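Local coordinates for cycloserine biosynthesis protein DcsG (Streptomyces lavendulae, PDB 6JIL) that catalyses the ATP-dependent, magnesium-requiring cyclisation of O-ureido-D-serine to the antibiotic D-cycloserine, as a monomeric ligase of the ATP-grasp family, at residues F124-V135 and V172-S180. Sequence-based numbering, arbitrary orientation.
Sequences FLAARPEAREFV and VILQPYVES. With ADP (adenosine-5'-diphosphate), chain G.
V135 and Q175 form an antiparallel hydrogen-bonded pair: V135 N donates to Q175 O at 2.7 Å, and Q175 N returns a longer bond to V135 O, 3.2 Å. Beyond the non-hydrogen-bonded pair F134/P176, Y177 N donates to E133 O at 2.7 Å. A water accepts weakly from E133 N and donates to Y177 O. P176 O accepts one N6 hydrogen of ADP (3.0 Å) and Q175 OE1 the other (3.2 Å), while V178 N donates to ADP N1 at 2.9 Å. This is the adenine pocket of the ATP-grasp fold, in which the end of strand 172-176 and the segment after it read the base: P176 O and V178 N meet its Watson-Crick edge, and Q175 OE1 lies on the N7 side of the amino group. Q175 OE1 also accepts from K137, its NE2 bonds T108, and E133 forms a salt bridge with R149. Y177 lays one ring face against ADP C2, offset toward the rim, because chi1 (-172°) swings the ring away from its own N; V135 CG2 meets the ring edge, and the hydroxyl bonds D182. On the helix side of the sheet L174 CB makes a CH-pi contact over the centre of the F124 ring, 3.7 Å from its centroid, and P176 CB packs on A131 CB at the end of the turn from R128.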
ATOM      1  N   PHE A 124      -8.074  -7.228  22.510  1.00 26.37           N
ATOM      2  CA  PHE A 124      -8.552  -6.369  21.428  1.00 25.55           C
ATOM      3  C   PHE A 124     -10.074  -6.218  21.447  1.00 25.44           C
ATOM      4  O   PHE A 124     -10.595  -5.103  21.387  1.00 23.73           O
ATOM      5  CB  PHE A 124      -8.113  -6.947  20.078  1.00 25.15           C
ATOM      6  CG  PHE A 124      -8.718  -6.251  18.893  1.00 22.98           C
ATOM      7  CD1 PHE A 124      -8.312  -4.970  18.537  1.00 22.24           C
ATOM      8  CD2 PHE A 124      -9.709  -6.874  18.143  1.00 24.37           C
ATOM      9  CE1 PHE A 124      -8.882  -4.318  17.453  1.00 21.68           C
ATOM     10  CE2 PHE A 124     -10.292  -6.227  17.047  1.00 24.01           C
ATOM     11  CZ  PHE A 124      -9.876  -4.948  16.704  1.00 23.88           C
ATOM     12  N   LEU A 125     -10.778  -7.343  21.526  1.00 25.74           N
ATOM     13  CA  LEU A 125     -12.236  -7.333  21.552  1.00 26.40           C
ATOM     14  C   LEU A 125     -12.760  -6.712  22.838  1.00 28.29           C
ATOM     15  O   LEU A 125     -13.843  -6.123  22.855  1.00 29.23           O
ATOM     16  CB  LEU A 125     -12.774  -8.757  21.404  1.00 24.36           C
ATOM     17  CG  LEU A 125     -12.495  -9.361  20.029  1.00 24.56           C
ATOM     18  CD1 LEU A 125     -12.817 -10.850  20.010  1.00 24.20           C
ATOM     19  CD2 LEU A 125     -13.317  -8.606  19.000  1.00 25.00           C
ATOM     20  N   ALA A 126     -11.984  -6.843  23.910  1.00 28.30           N
ATOM     21  CA  ALA A 126     -12.364  -6.298  25.204  1.00 29.08           C
ATOM     22  C   ALA A 126     -12.292  -4.782  25.167  1.00 29.85           C
ATOM     23  O   ALA A 126     -13.110  -4.100  25.778  1.00 30.50           O
ATOM     24  CB  ALA A 126     -11.438  -6.838  26.288  1.00 28.99           C
ATOM     25  N   ALA A 127     -11.308  -4.262  24.444  1.00 30.24           N
ATOM     26  CA  ALA A 127     -11.119  -2.824  24.319  1.00 31.60           C
ATOM     27  C   ALA A 127     -12.130  -2.228  23.351  1.00 33.77           C
ATOM     28  O   ALA A 127     -12.418  -1.031  23.395  1.00 35.17           O
ATOM     29  CB  ALA A 127      -9.711  -2.531  23.837  1.00 30.73           C
ATOM     30  N   ARG A 128     -12.673  -3.066  22.474  1.00 35.71           N
ATOM     31  CA  ARG A 128     -13.644  -2.597  21.495  1.00 37.16           C
ATOM     32  C   ARG A 128     -14.917  -3.439  21.514  1.00 37.67           C
ATOM     33  O   ARG A 128     -15.266  -4.072  20.520  1.00 37.32           O
ATOM     34  CB  ARG A 128     -13.025  -2.623  20.093  1.00 37.33           C
ATOM     35  CG  ARG A 128     -11.619  -2.046  20.035  1.00 38.80           C
ATOM     36  CD  ARG A 128     -11.216  -1.711  18.609  1.00 39.52           C
ATOM     37  NE  ARG A 128     -11.916  -0.528  18.115  1.00 39.02           N
ATOM     38  CZ  ARG A 128     -11.745   0.697  18.604  1.00 38.80           C
ATOM     39  NH1 ARG A 128     -10.894   0.896  19.600  1.00 39.64           N
ATOM     40  NH2 ARG A 128     -12.425   1.720  18.099  1.00 36.31           N
ATOM     41  N   PRO A 129     -15.642  -3.436  22.646  1.00 39.09           N
ATOM     42  CA  PRO A 129     -16.884  -4.204  22.794  1.00 39.12           C
ATOM     43  C   PRO A 129     -17.955  -3.824  21.777  1.00 39.89           C
ATOM     44  O   PRO A 129     -18.924  -4.559  21.582  1.00 41.76           O
ATOM     45  CB  PRO A 129     -17.308  -3.891  24.226  1.00 38.53           C
ATOM     46  CG  PRO A 129     -16.829  -2.478  24.403  1.00 38.64           C
ATOM     47  CD  PRO A 129     -15.441  -2.542  23.805  1.00 39.13           C
ATOM     48  N   GLU A 130     -17.768  -2.680  21.127  1.00 39.07           N
ATOM     49  CA  GLU A 130     -18.714  -2.183  20.134  1.00 38.51           C
ATOM     50  C   GLU A 130     -18.495  -2.751  18.734  1.00 36.91           C
ATOM     51  O   GLU A 130     -19.375  -2.658  17.882  1.00 36.36           O
ATOM     52  CB  GLU A 130     -18.647  -0.654  20.080  1.00 41.02           C
ATOM     53  CG  GLU A 130     -17.554  -0.051  20.965  1.00 44.73           C
ATOM     54  CD  GLU A 130     -16.173  -0.107  20.333  1.00 44.94           C
ATOM     55  OE1 GLU A 130     -15.175   0.022  21.070  1.00 45.45           O
ATOM     56  OE2 GLU A 130     -16.083  -0.262  19.099  1.00 45.90           O
ATOM     57  N   ALA A 131     -17.326  -3.337  18.495  1.00 34.92           N
ATOM     58  CA  ALA A 131     -17.022  -3.902  17.185  1.00 33.34           C
ATOM     59  C   ALA A 131     -17.746  -5.234  16.976  1.00 31.59           C
ATOM     60  O   ALA A 131     -17.478  -6.209  17.673  1.00 31.62           O
ATOM     61  CB  ALA A 131     -15.519  -4.089  17.043  1.00 32.87           C
ATOM     62  N   ARG A 132     -18.668  -5.265  16.020  1.00 30.00           N
ATOM     63  CA  ARG A 132     -19.423  -6.482  15.733  1.00 30.09           C
ATOM     64  C   ARG A 132     -18.538  -7.461  14.979  1.00 28.27           C
ATOM     65  O   ARG A 132     -18.649  -8.676  15.136  1.00 29.20           O
ATOM     66  CB  ARG A 132     -20.669  -6.158  14.895  1.00 33.56           C
ATOM     67  CG  ARG A 132     -21.796  -5.450  15.653  1.00 39.43           C
ATOM     68  CD  ARG A 132     -22.524  -6.400  16.613  1.00 46.19           C
ATOM     69  NE  ARG A 132     -21.788  -6.663  17.854  1.00 50.50           N
ATOM     70  CZ  ARG A 132     -22.131  -7.591  18.748  1.00 52.73           C
ATOM     71  NH1 ARG A 132     -23.195  -8.360  18.545  1.00 53.93           N
ATOM     72  NH2 ARG A 132     -21.419  -7.741  19.859  1.00 54.55           N
ATOM     73  N   GLU A 133     -17.659  -6.921  14.152  1.00 24.90           N
ATOM     74  CA  GLU A 133     -16.747  -7.743  13.380  1.00 23.76           C
ATOM     75  C   GLU A 133     -15.383  -7.078  13.384  1.00 21.38           C
ATOM     76  O   GLU A 133     -15.275  -5.875  13.612  1.00 20.92           O
ATOM     77  CB  GLU A 133     -17.268  -7.907  11.946  1.00 24.86           C
ATOM     78  CG  GLU A 133     -18.613  -8.615  11.892  1.00 28.13           C
ATOM     79  CD  GLU A 133     -19.126  -8.831  10.484  1.00 30.18           C
ATOM     80  OE1 GLU A 133     -18.529  -9.633   9.738  1.00 31.59           O
ATOM     81  OE2 GLU A 133     -20.137  -8.198  10.123  1.00 31.54           O
ATOM     82  N   PHE A 134     -14.339  -7.863  13.157  1.00 20.10           N
ATOM     83  CA  PHE A 134     -12.988  -7.316  13.131  1.00 18.44           C
ATOM     84  C   PHE A 134     -12.218  -7.954  11.995  1.00 17.32           C
ATOM     85  O   PHE A 134     -12.680  -8.923  11.404  1.00 17.99           O
ATOM     86  CB  PHE A 134     -12.281  -7.559  14.468  1.00 18.27           C
ATOM     87  CG  PHE A 134     -12.117  -9.015  14.836  1.00 19.39           C
ATOM     88  CD1 PHE A 134     -10.869  -9.630  14.757  1.00 18.51           C
ATOM     89  CD2 PHE A 134     -13.195  -9.753  15.326  1.00 19.55           C
ATOM     90  CE1 PHE A 134     -10.695 -10.956  15.169  1.00 19.28           C
ATOM     91  CE2 PHE A 134     -13.032 -11.080  15.738  1.00 19.18           C
ATOM     92  CZ  PHE A 134     -11.779 -11.681  15.662  1.00 18.63           C
ATOM     93  N   VAL A 135     -11.055  -7.403  11.672  1.00 15.63           N
ATOM     94  CA  VAL A 135     -10.262  -7.946  10.588  1.00 13.31           C
ATOM     95  C   VAL A 135      -8.863  -8.287  11.051  1.00 15.19           C
ATOM     96  O   VAL A 135      -8.285  -7.587  11.887  1.00 15.17           O
ATOM     97  CB  VAL A 135     -10.160  -6.944   9.418  1.00 13.11           C
ATOM     98  CG1 VAL A 135      -9.353  -7.544   8.264  1.00  9.77           C
ATOM     99  CG2 VAL A 135     -11.549  -6.561   8.953  1.00 13.89           C
ATOM    100  N   VAL A 172       1.127  -8.591  13.161  1.00 19.87           N
ATOM    101  CA  VAL A 172      -0.269  -8.694  12.756  1.00 19.27           C
ATOM    102  C   VAL A 172      -1.069  -7.509  13.241  1.00 20.58           C
ATOM    103  O   VAL A 172      -0.896  -7.046  14.368  1.00 22.45           O
ATOM    104  CB  VAL A 172      -0.915  -9.986  13.307  1.00 19.63           C
ATOM    105  CG1 VAL A 172      -2.386 -10.056  12.914  1.00 19.09           C
ATOM    106  CG2 VAL A 172      -0.164 -11.202  12.779  1.00 16.44           C
ATOM    107  N   ILE A 173      -1.946  -7.010  12.381  1.00 21.13           N
ATOM    108  CA  ILE A 173      -2.786  -5.883  12.735  1.00 21.23           C
ATOM    109  C   ILE A 173      -4.225  -6.329  12.929  1.00 20.40           C
ATOM    110  O   ILE A 173      -4.756  -7.103  12.140  1.00 21.46           O
ATOM    111  CB  ILE A 173      -2.719  -4.767  11.653  1.00 22.15           C
ATOM    112  CG1 ILE A 173      -1.448  -3.942  11.854  1.00 22.35           C
ATOM    113  CG2 ILE A 173      -3.936  -3.862  11.737  1.00 20.49           C
ATOM    114  CD1 ILE A 173      -1.271  -2.845  10.848  1.00 23.79           C
ATOM    115  N   LEU A 174      -4.833  -5.852  14.010  1.00 20.65           N
ATOM    116  CA  LEU A 174      -6.224  -6.153  14.326  1.00 19.45           C
ATOM    117  C   LEU A 174      -6.986  -4.841  14.207  1.00 19.02           C
ATOM    118  O   LEU A 174      -6.583  -3.837  14.790  1.00 19.38           O
ATOM    119  CB  LEU A 174      -6.353  -6.683  15.760  1.00 17.88           C
ATOM    120  CG  LEU A 174      -5.605  -7.968  16.129  1.00 17.07           C
ATOM    121  CD1 LEU A 174      -5.851  -8.305  17.596  1.00 17.35           C
ATOM    122  CD2 LEU A 174      -6.070  -9.105  15.242  1.00 18.01           C
ATOM    123  N   GLN A 175      -8.069  -4.837  13.438  1.00 19.38           N
ATOM    124  CA  GLN A 175      -8.871  -3.624  13.288  1.00 19.32           C
ATOM    125  C   GLN A 175     -10.350  -3.955  13.328  1.00 18.39           C
ATOM    126  O   GLN A 175     -10.768  -5.038  12.928  1.00 16.78           O
ATOM    127  CB  GLN A 175      -8.614  -2.921  11.945  1.00 18.05           C
ATOM    128  CG  GLN A 175      -7.180  -2.642  11.585  1.00 19.95           C
ATOM    129  CD  GLN A 175      -7.049  -2.026  10.200  1.00 19.85           C
ATOM    130  OE1 GLN A 175      -7.618  -2.525   9.231  1.00 19.96           O
ATOM    131  NE2 GLN A 175      -6.292  -0.941  10.102  1.00 21.77           N
ATOM    132  N   PRO A 176     -11.164  -3.024  13.830  1.00 18.98           N
ATOM    133  CA  PRO A 176     -12.592  -3.321  13.851  1.00 18.96           C
ATOM    134  C   PRO A 176     -13.039  -3.240  12.396  1.00 20.29           C
ATOM    135  O   PRO A 176     -12.451  -2.494  11.615  1.00 20.44           O
ATOM    136  CB  PRO A 176     -13.167  -2.186  14.685  1.00 18.81           C
ATOM    137  CG  PRO A 176     -12.221  -1.051  14.409  1.00 19.04           C
ATOM    138  CD  PRO A 176     -10.880  -1.739  14.491  1.00 18.44           C
ATOM    139  N   TYR A 177     -14.051  -4.010  12.023  1.00 21.55           N
ATOM    140  CA  TYR A 177     -14.543  -3.964  10.656  1.00 22.97           C
ATOM    141  C   TYR A 177     -15.355  -2.686  10.449  1.00 25.31           C
ATOM    142  O   TYR A 177     -16.360  -2.471  11.129  1.00 25.49           O
ATOM    143  CB  TYR A 177     -15.436  -5.170  10.352  1.00 22.17           C
ATOM    144  CG  TYR A 177     -15.793  -5.247   8.892  1.00 22.05           C
ATOM    145  CD1 TYR A 177     -14.893  -5.772   7.965  1.00 22.16           C
ATOM    146  CD2 TYR A 177     -16.992  -4.721   8.417  1.00 21.30           C
ATOM    147  CE1 TYR A 177     -15.175  -5.765   6.600  1.00 21.41           C
ATOM    148  CE2 TYR A 177     -17.283  -4.706   7.050  1.00 22.32           C
ATOM    149  CZ  TYR A 177     -16.368  -5.226   6.149  1.00 20.13           C
ATOM    150  OH  TYR A 177     -16.628  -5.189   4.798  1.00 20.32           O
ATOM    151  N   VAL A 178     -14.912  -1.844   9.517  1.00 26.19           N
ATOM    152  CA  VAL A 178     -15.597  -0.590   9.201  1.00 26.00           C
ATOM    153  C   VAL A 178     -16.839  -0.927   8.380  1.00 27.23           C
ATOM    154  O   VAL A 178     -16.748  -1.289   7.209  1.00 27.93           O
ATOM    155  CB  VAL A 178     -14.665   0.356   8.405  1.00 26.14           C
ATOM    156  CG1 VAL A 178     -15.438   1.577   7.905  1.00 24.16           C
ATOM    157  CG2 VAL A 178     -13.505   0.791   9.291  1.00 23.72           C
ATOM    158  N   GLU A 179     -17.997  -0.803   9.019  1.00 28.87           N
ATOM    159  CA  GLU A 179     -19.287  -1.129   8.419  1.00 29.99           C
ATOM    160  C   GLU A 179     -19.659  -0.453   7.105  1.00 28.57           C
ATOM    161  O   GLU A 179     -20.362  -1.047   6.282  1.00 28.91           O
ATOM    162  CB  GLU A 179     -20.400  -0.883   9.444  1.00 32.75           C
ATOM    163  CG  GLU A 179     -20.181  -1.619  10.766  1.00 39.05           C
ATOM    164  CD  GLU A 179     -21.375  -1.523  11.702  1.00 43.35           C
ATOM    165  OE1 GLU A 179     -21.808  -0.392  12.017  1.00 46.01           O
ATOM    166  OE2 GLU A 179     -21.881  -2.584  12.128  1.00 45.50           O
ATOM    167  N   SER A 180     -19.206   0.776   6.893  1.00 26.79           N
ATOM    168  CA  SER A 180     -19.551   1.470   5.657  1.00 25.23           C
ATOM    169  C   SER A 180     -18.931   0.819   4.430  1.00 23.39           C
ATOM    170  O   SER A 180     -19.433   0.984   3.329  1.00 24.54           O
ATOM    171  CB  SER A 180     -19.114   2.937   5.712  1.00 25.20           C
ATOM    172  OG  SER A 180     -17.707   3.058   5.599  1.00 26.08           O
TER
HETATM  173  PB  ADP G 403      -4.043  -4.877   1.416  1.00 15.07           P
HETATM  174  O1B ADP G 403      -5.043  -4.264   0.308  1.00 15.55           O
HETATM  175  O2B ADP G 403      -2.706  -4.141   1.368  1.00 16.24           O
HETATM  176  O3B ADP G 403      -3.817  -6.372   1.102  1.00 14.51           O
HETATM  177  PA  ADP G 403      -5.986  -3.820   3.050  1.00 15.40           P
HETATM  178  O1A ADP G 403      -5.882  -2.995   4.252  1.00 18.23           O
HETATM  179  O2A ADP G 403      -6.174  -2.846   1.807  1.00 18.51           O
HETATM  180  O3A ADP G 403      -4.634  -4.729   2.933  1.00 18.34           O
HETATM  181  O5' ADP G 403      -7.241  -4.809   3.227  1.00 19.41           O
HETATM  182  C5' ADP G 403      -7.606  -5.354   1.958  1.00 15.69           C
HETATM  183  C4' ADP G 403      -9.124  -5.213   1.784  1.00 17.85           C
HETATM  184  O4' ADP G 403      -9.807  -5.773   2.928  1.00 18.45           O
HETATM  185  C3' ADP G 403      -9.533  -3.748   1.689  1.00 17.94           C
HETATM  186  O3' ADP G 403      -9.518  -3.282   0.344  1.00 20.88           O
HETATM  187  C2' ADP G 403     -10.929  -3.737   2.316  1.00 19.64           C
HETATM  188  O2' ADP G 403     -11.949  -3.980   1.342  1.00 21.76           O
HETATM  189  C1' ADP G 403     -10.850  -4.855   3.380  1.00 19.75           C
HETATM  190  N9  ADP G 403     -10.539  -4.304   4.730  1.00 19.96           N
HETATM  191  C8  ADP G 403      -9.348  -4.394   5.409  1.00 19.04           C
HETATM  192  N7  ADP G 403      -9.448  -3.849   6.585  1.00 16.25           N
HETATM  193  C5  ADP G 403     -10.697  -3.369   6.750  1.00 17.79           C
HETATM  194  C6  ADP G 403     -11.437  -2.887   7.864  1.00 17.65           C
HETATM  195  N6  ADP G 403     -10.807  -2.620   9.071  1.00 15.38           N
HETATM  196  N1  ADP G 403     -12.765  -2.712   7.730  1.00 17.83           N
HETATM  197  C2  ADP G 403     -13.400  -2.983   6.589  1.00 18.87           C
HETATM  198  N3  ADP G 403     -12.751  -3.443   5.521  1.00 18.46           N
HETATM  199  C4  ADP G 403     -11.421  -3.649   5.553  1.00 17.97           C
HETATM  200  O   HOH W   1     -18.507  -4.093  12.672  1.00 35.54           O